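Local structure of pectate lyase (Paenibacillus sp. 0602, 5GT5) at residues A[161-166]-A[187-192]; A[166-171]-A[429-434]. The protein cleaves polygalacturonate by beta-elimination, and probably methyl-esterified pectin too, in an endo manner with calcium as the likely cofactor. The protein carries 1 engineered substitution. All coordinates share one frame; numbering follows the deposited sequence.

Interaction 1. Residues A[161-166]-A[187-192]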
ATOM      1  N   GLY A 161       1.646  -4.081   3.560  1.00  5.72           N
ATOM      2  CA  GLY A 161       3.094  -4.240   3.597  1.00  6.22           C
ATOM      3  C   GLY A 161       3.586  -4.709   4.947  1.00  7.21           C
ATOM      4  O   GLY A 161       3.866  -3.910   5.830  1.00  6.85           O
ATOM      5  N   VAL A 162       3.641  -6.022   5.121  1.00  5.30           N
ATOM      6  CA  VAL A 162       4.088  -6.642   6.352  1.00  4.14           C
ATOM      7  C   VAL A 162       5.016  -7.777   5.974  1.00  6.19           C
ATOM      8  O   VAL A 162       4.612  -8.670   5.231  1.00  6.67           O
ATOM      9  CB  VAL A 162       2.911  -7.200   7.178  1.00  5.00           C
ATOM     10  CG1 VAL A 162       3.445  -7.832   8.472  1.00  6.60           C
ATOM     11  CG2 VAL A 162       1.879  -6.096   7.509  1.00  7.13           C
ATOM     12  N   TRP A 163       6.234  -7.758   6.512  1.00  5.73           N
ATOM     13  CA  TRP A 163       7.190  -8.829   6.341  1.00  4.48           C
ATOM     14  C   TRP A 163       7.469  -9.434   7.710  1.00  5.76           C
ATOM     15  O   TRP A 163       8.006  -8.759   8.589  1.00  6.47           O
ATOM     16  CB  TRP A 163       8.490  -8.265   5.731  1.00  7.22           C
ATOM     17  CG  TRP A 163       9.478  -9.308   5.312  1.00  6.89           C
ATOM     18  CD1 TRP A 163       9.189 -10.600   4.956  1.00  7.44           C
ATOM     19  CD2 TRP A 163      10.914  -9.159   5.181  1.00  5.80           C
ATOM     20  NE1 TRP A 163      10.360 -11.260   4.592  1.00  6.26           N
ATOM     21  CE2 TRP A 163      11.422 -10.411   4.743  1.00  6.78           C
ATOM     22  CE3 TRP A 163      11.816  -8.108   5.422  1.00  7.35           C
ATOM     23  CZ2 TRP A 163      12.791 -10.626   4.505  1.00  8.13           C
ATOM     24  CZ3 TRP A 163      13.161  -8.324   5.174  1.00  7.57           C
ATOM     25  CH2 TRP A 163      13.642  -9.563   4.733  1.00  7.12           C
ATOM     26  N   ILE A 164       7.128 -10.707   7.877  1.00  5.48           N
ATOM     27  CA  ILE A 164       7.472 -11.479   9.060  1.00  5.72           C
ATOM     28  C   ILE A 164       8.510 -12.495   8.616  1.00  5.89           C
ATOM     29  O   ILE A 164       8.241 -13.295   7.712  1.00  6.71           O
ATOM     30  CB  ILE A 164       6.245 -12.176   9.625  1.00  5.89           C
ATOM     31  CG1 ILE A 164       5.266 -11.115  10.156  1.00  7.18           C
ATOM     32  CG2 ILE A 164       6.655 -13.127  10.776  1.00  7.40           C
ATOM     33  CD1 ILE A 164       3.816 -11.593  10.282  1.00  8.11           C
ATOM     34  N   ASP A 165       9.705 -12.473   9.220  1.00  5.38           N
ATOM     35  CA  ASP A 165      10.795 -13.253   8.649  1.00  6.27           C
ATOM     36  C   ASP A 165      11.764 -13.741   9.719  1.00  4.74           C
ATOM     37  O   ASP A 165      12.040 -13.029  10.682  1.00  6.18           O
ATOM     38  CB  ASP A 165      11.525 -12.414   7.574  1.00  7.15           C
ATOM     39  CG  ASP A 165      12.828 -13.028   7.150  1.00  6.94           C
ATOM     40  OD1 ASP A 165      13.850 -12.727   7.823  1.00  8.70           O
ATOM     41  OD2 ASP A 165      12.866 -13.826   6.183  1.00  7.80           O
ATOM     42  N   HIS A 166      12.245 -14.976   9.576  1.00  6.17           N
ATOM     43  CA  HIS A 166      13.130 -15.561  10.594  1.00  5.74           C
ATOM     44  C   HIS A 166      12.522 -15.513  11.996  1.00  6.65           C
ATOM     45  O   HIS A 166      13.191 -15.255  13.002  1.00  6.32           O
ATOM     46  CB  HIS A 166      14.522 -14.910  10.559  1.00  6.31           C
ATOM     47  CG  HIS A 166      15.398 -15.430   9.459  1.00  5.82           C
ATOM     48  ND1 HIS A 166      15.509 -14.805   8.236  1.00  6.74           N
ATOM     49  CD2 HIS A 166      16.187 -16.529   9.413  1.00  7.31           C
ATOM     50  CE1 HIS A 166      16.353 -15.497   7.477  1.00  7.66           C
ATOM     51  NE2 HIS A 166      16.752 -16.558   8.153  1.00  7.27           N
ATOM     52  N   THR A 187       4.382 -10.856   3.357  1.00  5.84           N
ATOM     53  CA  THR A 187       5.294 -11.967   3.119  1.00  5.55           C
ATOM     54  C   THR A 187       5.698 -12.555   4.438  1.00  4.38           C
ATOM     55  O   THR A 187       6.120 -11.822   5.344  1.00  5.44           O
ATOM     56  CB  THR A 187       6.555 -11.550   2.342  1.00  5.36           C
ATOM     57  OG1 THR A 187       6.169 -11.147   1.025  1.00  7.21           O
ATOM     58  CG2 THR A 187       7.555 -12.730   2.245  1.00  7.23           C
ATOM     59  N   ILE A 188       5.569 -13.875   4.547  1.00  4.54           N
ATOM     60  CA  ILE A 188       6.123 -14.579   5.687  1.00  4.06           C
ATOM     61  C   ILE A 188       7.187 -15.562   5.212  1.00  5.67           C
ATOM     62  O   ILE A 188       6.887 -16.479   4.432  1.00  5.94           O
ATOM     63  CB  ILE A 188       5.029 -15.333   6.499  1.00  4.04           C
ATOM     64  CG1 ILE A 188       3.843 -14.413   6.862  1.00  6.32           C
ATOM     65  CG2 ILE A 188       5.651 -15.964   7.741  1.00  5.59           C
ATOM     66  CD1 ILE A 188       2.713 -15.082   7.697  1.00  7.69           C
ATOM     67  N   SER A 189       8.441 -15.361   5.658  1.00  6.64           N
ATOM     68  CA  SER A 189       9.541 -16.149   5.101  1.00  5.35           C
ATOM     69  C   SER A 189      10.525 -16.617   6.151  1.00  6.61           C
ATOM     70  O   SER A 189      10.636 -16.027   7.240  1.00  6.27           O
ATOM     71  CB  SER A 189      10.279 -15.392   3.993  1.00  7.73           C
ATOM     72  OG  SER A 189      10.841 -14.176   4.481  1.00  7.34           O
ATOM     73  N   TRP A 190      11.214 -17.712   5.834  1.00  5.91           N
ATOM     74  CA  TRP A 190      12.308 -18.208   6.656  1.00  5.56           C
ATOM     75  C   TRP A 190      11.889 -18.422   8.102  1.00  5.35           C
ATOM     76  O   TRP A 190      12.664 -18.165   9.023  1.00  6.92           O
ATOM     77  CB  TRP A 190      13.548 -17.269   6.555  1.00  6.12           C
ATOM     78  CG  TRP A 190      14.209 -17.420   5.223  1.00  7.17           C
ATOM     79  CD1 TRP A 190      14.129 -16.569   4.147  1.00  9.60           C
ATOM     80  CD2 TRP A 190      15.015 -18.530   4.799  1.00  7.61           C
ATOM     81  NE1 TRP A 190      14.852 -17.090   3.084  1.00 10.06           N
ATOM     82  CE2 TRP A 190      15.412 -18.279   3.473  1.00  9.11           C
ATOM     83  CE3 TRP A 190      15.481 -19.678   5.436  1.00 10.12           C
ATOM     84  CZ2 TRP A 190      16.207 -19.171   2.754  1.00 11.93           C
ATOM     85  CZ3 TRP A 190      16.288 -20.560   4.713  1.00  9.40           C
ATOM     86  CH2 TRP A 190      16.633 -20.299   3.394  1.00  8.56           C
ATOM     87  N   SER A 191      10.667 -18.896   8.303  1.00  6.39           N
ATOM     88  CA  SER A 191      10.085 -19.017   9.647  1.00  5.61           C
ATOM     89  C   SER A 191       9.692 -20.437   9.988  1.00  4.91           C
ATOM     90  O   SER A 191       9.383 -21.232   9.097  1.00  7.13           O
ATOM     91  CB  SER A 191       8.901 -18.052   9.833  1.00  6.27           C
ATOM     92  OG  SER A 191       9.367 -16.696   9.734  1.00  5.07           O
ATOM     93  N   THR A 192       9.723 -20.730  11.278  1.00  6.84           N
ATOM     94  CA  THR A 192       9.352 -22.053  11.788  1.00  5.51           C
ATOM     95  C   THR A 192       8.060 -21.955  12.573  1.00  5.97           C
ATOM     96  O   THR A 192       7.900 -21.040  13.400  1.00  7.76           O
ATOM     97  CB  THR A 192      10.462 -22.565  12.714  1.00  6.13           C
ATOM     98  OG1 THR A 192      11.633 -22.811  11.909  1.00 10.45           O
ATOM     99  CG2 THR A 192      10.017 -23.859  13.405  1.00  9.30           C
TER

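Interaction 2. Residues A[166-171]-A[429-434]. Engineered in segment 166-171: Val168 (natural residue Gly).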
ATOM      1  N   HIS A 166      12.245 -14.976   9.576  1.00  6.17           N
ATOM      2  CA  HIS A 166      13.130 -15.561  10.594  1.00  5.74           C
ATOM      3  C   HIS A 166      12.522 -15.513  11.996  1.00  6.65           C
ATOM      4  O   HIS A 166      13.191 -15.255  13.002  1.00  6.32           O
ATOM      5  CB  HIS A 166      14.522 -14.910  10.559  1.00  6.31           C
ATOM      6  CG  HIS A 166      15.398 -15.430   9.459  1.00  5.82           C
ATOM      7  ND1 HIS A 166      15.509 -14.805   8.236  1.00  6.74           N
ATOM      8  CD2 HIS A 166      16.187 -16.529   9.413  1.00  7.31           C
ATOM      9  CE1 HIS A 166      16.353 -15.497   7.477  1.00  7.66           C
ATOM     10  NE2 HIS A 166      16.752 -16.558   8.153  1.00  7.27           N
ATOM     11  N   CYS A 167      11.239 -15.823  12.065  1.00  6.23           N
ATOM     12  CA  CYS A 167      10.570 -15.966  13.348  1.00  6.19           C
ATOM     13  C   CYS A 167      10.225 -17.417  13.609  1.00  6.30           C
ATOM     14  O   CYS A 167      10.223 -18.243  12.689  1.00  6.71           O
ATOM     15  CB  CYS A 167       9.292 -15.113  13.405  1.00  4.99           C
ATOM     16  SG  CYS A 167       9.626 -13.324  13.437  1.00  6.80           S
ATOM     17  N   VAL A 168       9.969 -17.722  14.875  1.00  6.82           N
ATOM     18  CA  VAL A 168       9.554 -19.053  15.315  1.00  5.17           C
ATOM     19  C   VAL A 168       8.286 -18.943  16.140  1.00  6.63           C
ATOM     20  O   VAL A 168       8.191 -18.065  17.006  1.00  8.07           O
ATOM     21  CB  VAL A 168      10.649 -19.696  16.140  1.00  6.06           C
ATOM     22  CG1 VAL A 168      10.193 -21.048  16.741  1.00  8.31           C
ATOM     23  CG2 VAL A 168      11.753 -19.927  15.246  1.00  2.32           C
ATOM     24  N   PHE A 169       7.321 -19.823  15.855  1.00  5.20           N
ATOM     25  CA  PHE A 169       6.032 -19.827  16.542  1.00  4.73           C
ATOM     26  C   PHE A 169       5.794 -21.209  17.110  1.00  8.70           C
ATOM     27  O   PHE A 169       6.001 -22.205  16.419  1.00  8.15           O
ATOM     28  CB  PHE A 169       4.914 -19.457  15.566  1.00  6.00           C
ATOM     29  CG  PHE A 169       5.080 -18.107  14.933  1.00  5.71           C
ATOM     30  CD1 PHE A 169       5.900 -17.937  13.818  1.00  5.60           C
ATOM     31  CD2 PHE A 169       4.445 -17.003  15.478  1.00  5.31           C
ATOM     32  CE1 PHE A 169       6.038 -16.700  13.224  1.00  5.45           C
ATOM     33  CE2 PHE A 169       4.587 -15.746  14.897  1.00  7.45           C
ATOM     34  CZ  PHE A 169       5.383 -15.590  13.772  1.00  6.96           C
ATOM     35  N   ASN A 170       5.358 -21.241  18.368  1.00  5.84           N
ATOM     36  CA  ASN A 170       5.036 -22.481  19.068  1.00  5.30           C
ATOM     37  C   ASN A 170       3.517 -22.644  19.132  1.00  6.44           C
ATOM     38  O   ASN A 170       2.816 -22.055  18.316  1.00  6.73           O
ATOM     39  CB  ASN A 170       5.678 -22.447  20.459  1.00  7.50           C
ATOM     40  CG  ASN A 170       7.191 -22.485  20.403  1.00  7.94           C
ATOM     41  OD1 ASN A 170       7.792 -23.576  20.381  1.00 10.07           O
ATOM     42  ND2 ASN A 170       7.826 -21.309  20.392  1.00  7.84           N
ATOM     43  N   LYS A 171       2.981 -23.362  20.106  1.00  7.41           N
ATOM     44  CA  LYS A 171       1.535 -23.572  20.157  1.00  6.66           C
ATOM     45  C   LYS A 171       0.805 -22.273  20.466  1.00  5.99           C
ATOM     46  O   LYS A 171       1.258 -21.450  21.276  1.00  6.69           O
ATOM     47  CB  LYS A 171       1.192 -24.588  21.257  1.00  9.32           C
ATOM     48  CG  LYS A 171       1.560 -26.026  20.947  1.00 12.97           C
ATOM     49  CD  LYS A 171       0.394 -26.774  20.400  1.00 14.30           C
ATOM     50  CE  LYS A 171      -0.679 -27.060  21.491  1.00  8.51           C
ATOM     51  NZ  LYS A 171      -1.828 -27.603  20.699  1.00  6.90           N
ATOM     52  N   ALA A 429      15.466 -22.171   8.679  1.00  9.14           N
ATOM     53  CA  ALA A 429      14.342 -21.314   9.042  1.00  9.59           C
ATOM     54  C   ALA A 429      14.240 -21.144  10.558  1.00  8.29           C
ATOM     55  O   ALA A 429      14.634 -22.020  11.328  1.00 10.08           O
ATOM     56  CB  ALA A 429      13.046 -21.891   8.493  1.00  8.41           C
ATOM     57  N   GLY A 430      13.697 -20.004  10.972  1.00  8.29           N
ATOM     58  CA  GLY A 430      13.416 -19.725  12.365  1.00  7.88           C
ATOM     59  C   GLY A 430      14.251 -18.592  12.951  1.00  7.81           C
ATOM     60  O   GLY A 430      15.198 -18.105  12.339  1.00  9.70           O
ATOM     61  N   ALA A 431      13.873 -18.251  14.171  1.00  6.56           N
ATOM     62  CA  ALA A 431      14.606 -17.313  15.000  1.00  6.37           C
ATOM     63  C   ALA A 431      15.857 -17.963  15.632  1.00  8.91           C
ATOM     64  O   ALA A 431      15.867 -19.112  15.890  1.00  9.62           O
ATOM     65  CB  ALA A 431      13.677 -16.758  16.077  1.00  9.55           C
ATOM     66  N   GLY A 432      16.834 -17.113  15.874  1.00  7.23           N
ATOM     67  CA  GLY A 432      18.044 -17.602  16.546  1.00  9.59           C
ATOM     68  C   GLY A 432      18.936 -18.437  15.676  1.00 13.91           C
ATOM     69  O   GLY A 432      19.790 -19.099  16.169  1.00 17.49           O
ATOM     70  N   LYS A 433      18.746 -18.390  14.382  1.00 30.00           N
ATOM     71  CA  LYS A 433      19.379 -19.292  13.459  1.00 30.00           C
ATOM     72  C   LYS A 433      20.497 -18.552  12.706  1.00 30.00           C
ATOM     73  O   LYS A 433      21.550 -19.098  12.503  1.00 30.00           O
ATOM     74  CB  LYS A 433      18.258 -20.011  12.562  1.00 20.00           C
ATOM     75  CG  LYS A 433      17.589 -21.240  13.267  1.00 20.00           C
ATOM     76  CD  LYS A 433      16.059 -21.242  13.699  1.00 20.00           C
ATOM     77  CE  LYS A 433      15.179 -22.590  13.700  1.00 20.00           C
ATOM     78  NZ  LYS A 433      13.678 -22.987  14.136  1.00 20.00           N
ATOM     79  N   LEU A 434      20.280 -17.301  12.346  1.00 30.00           N
ATOM     80  CA  LEU A 434      21.247 -16.497  11.646  1.00 30.00           C
ATOM     81  C   LEU A 434      21.937 -15.621  12.592  1.00 30.00           C
ATOM     82  O   LEU A 434      21.323 -14.911  13.301  1.00 30.00           O
ATOM     83  CB  LEU A 434      20.610 -15.565  10.650  1.00 20.00           C
ATOM     84  CG  LEU A 434      20.477 -15.974   9.279  1.00 20.00           C
ATOM     85  CD1 LEU A 434      19.897 -14.899   8.408  1.00 20.00           C
ATOM     86  CD2 LEU A 434      21.752 -16.498   8.732  1.00 20.00           C
TER

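Interaction 1. Residues A[161-166]-A[187-192]
Trp163, Asp165 and His166 meet Thr187, Ser189 and Trp190 where two successive turns of the parallel beta-helix of this polysaccharide lyase family 1 enzyme stack. Strands 161-165 and 187-189 run parallel, their axes 9° apart. Thr187 N bonds to Val162 O, Ile164 N to Thr187 O, and Ser189 N to Ile164 O at 2.9 Å.

One sheet face carries Trp163, Asp165, Thr187 and Ser189. Trp163 CG is anti to the backbone N (chi1 -171°), which lays the indole alongside Thr187. From CB outward, CD1 comes 3.8 Å from Thr187 CG2 and has Thr187 O at its edge, in the ring plane; NE1 then reaches Ser189 OG at 3.0 Å, the acceptor tilted slightly from that plane. Asp165 CB lies over one face of the indole. Ser189 OG donates a hydrogen bond to the anti lone pair of Asp165 OD2, 2.7 Å away, so this buried hydroxyl is gripped as both acceptor and donor.

His166 ND1 donates to Asp165 OD1 from the syn side but well out of the carboxylate plane, OD1 lying in the plane of the imidazole; this bond helps fix the ring's rotation. Arg128 NE forms a salt bridge with the same oxygen. Trp190 CB sits over the centre of that ring, 3.5 Å from the His166 centroid, a CH-pi contact. The imidazole and the indole five-membered ring are nearly parallel, at 4°, but slid apart with little overlap. An alanine in place of His166 would probably leave Asp165 OD1 without its imidazole donor and open a gap beneath Trp190 CB.

At the turn, Ser189 O accepts two bonds: His166 N at 3.0 Å, and Ser191 OG from above the carbonyl plane.

Interaction 2. Residues A[166-171]-A[429-434]
Val168 and His166 lean on the backbone of 429-434, with no hydrogen bond between the two segments. Val168 is an engineered residue, a glycine in the natural sequence. Its CG2, anti to the carbonyl carbon, presses on Gly430 CA at 3.3 Å, tighter than usual for two carbons, and lies 3.8 Å from Ala431 CB. At the backbone angles of Gly430 a CB would be jammed against the carbonyl O of Ala429, which by itself calls for glycine. Its CA-H points almost straight at Cys167 O, 3.5 Å from CA to O. Next along, Gly430 O sits at the edge of the His166 imidazole, in the ring plane and 3.5 Å from CD2, while Leu434 CD1 approaches NE2 of the same ring at 3.6 Å.

Outside this shell, Val168 is held by backbone bonds to Leu130 and Phe132. In the loop, Gly432 N donates a hydrogen bond to Asn129 OD1. Leu434 also touches Tyr7. Away from the probable calcium-binding and catalytic residues, the contact lays a C-terminal loop against the outside of the parallel beta-helix, an arrangement known from family 1 pectate lyases.

How the interactions relate
Interaction 1 is wholly buried and joins neighbouring turns of the beta-helix; interaction 2 is partly buried, with Ala431, Lys433 and Leu434 partly exposed, and brings in a loop from far along the chain. His166 belongs to both, placed between Trp190 and Leu434. The chemistry shifts accordingly: regular backbone hydrogen bonds and a chain of polar side chains in 161-166 with 187-192, van der Waals and CH...O contacts in 166-171 with 429-434. Strand 184-194 serves both regions. Phe169 N probably donates to Thr192 O, joining adjacent strands of the beta-helix, and Gly430 N probably donates to Trp190 O, which ties the loop to the beta-helix.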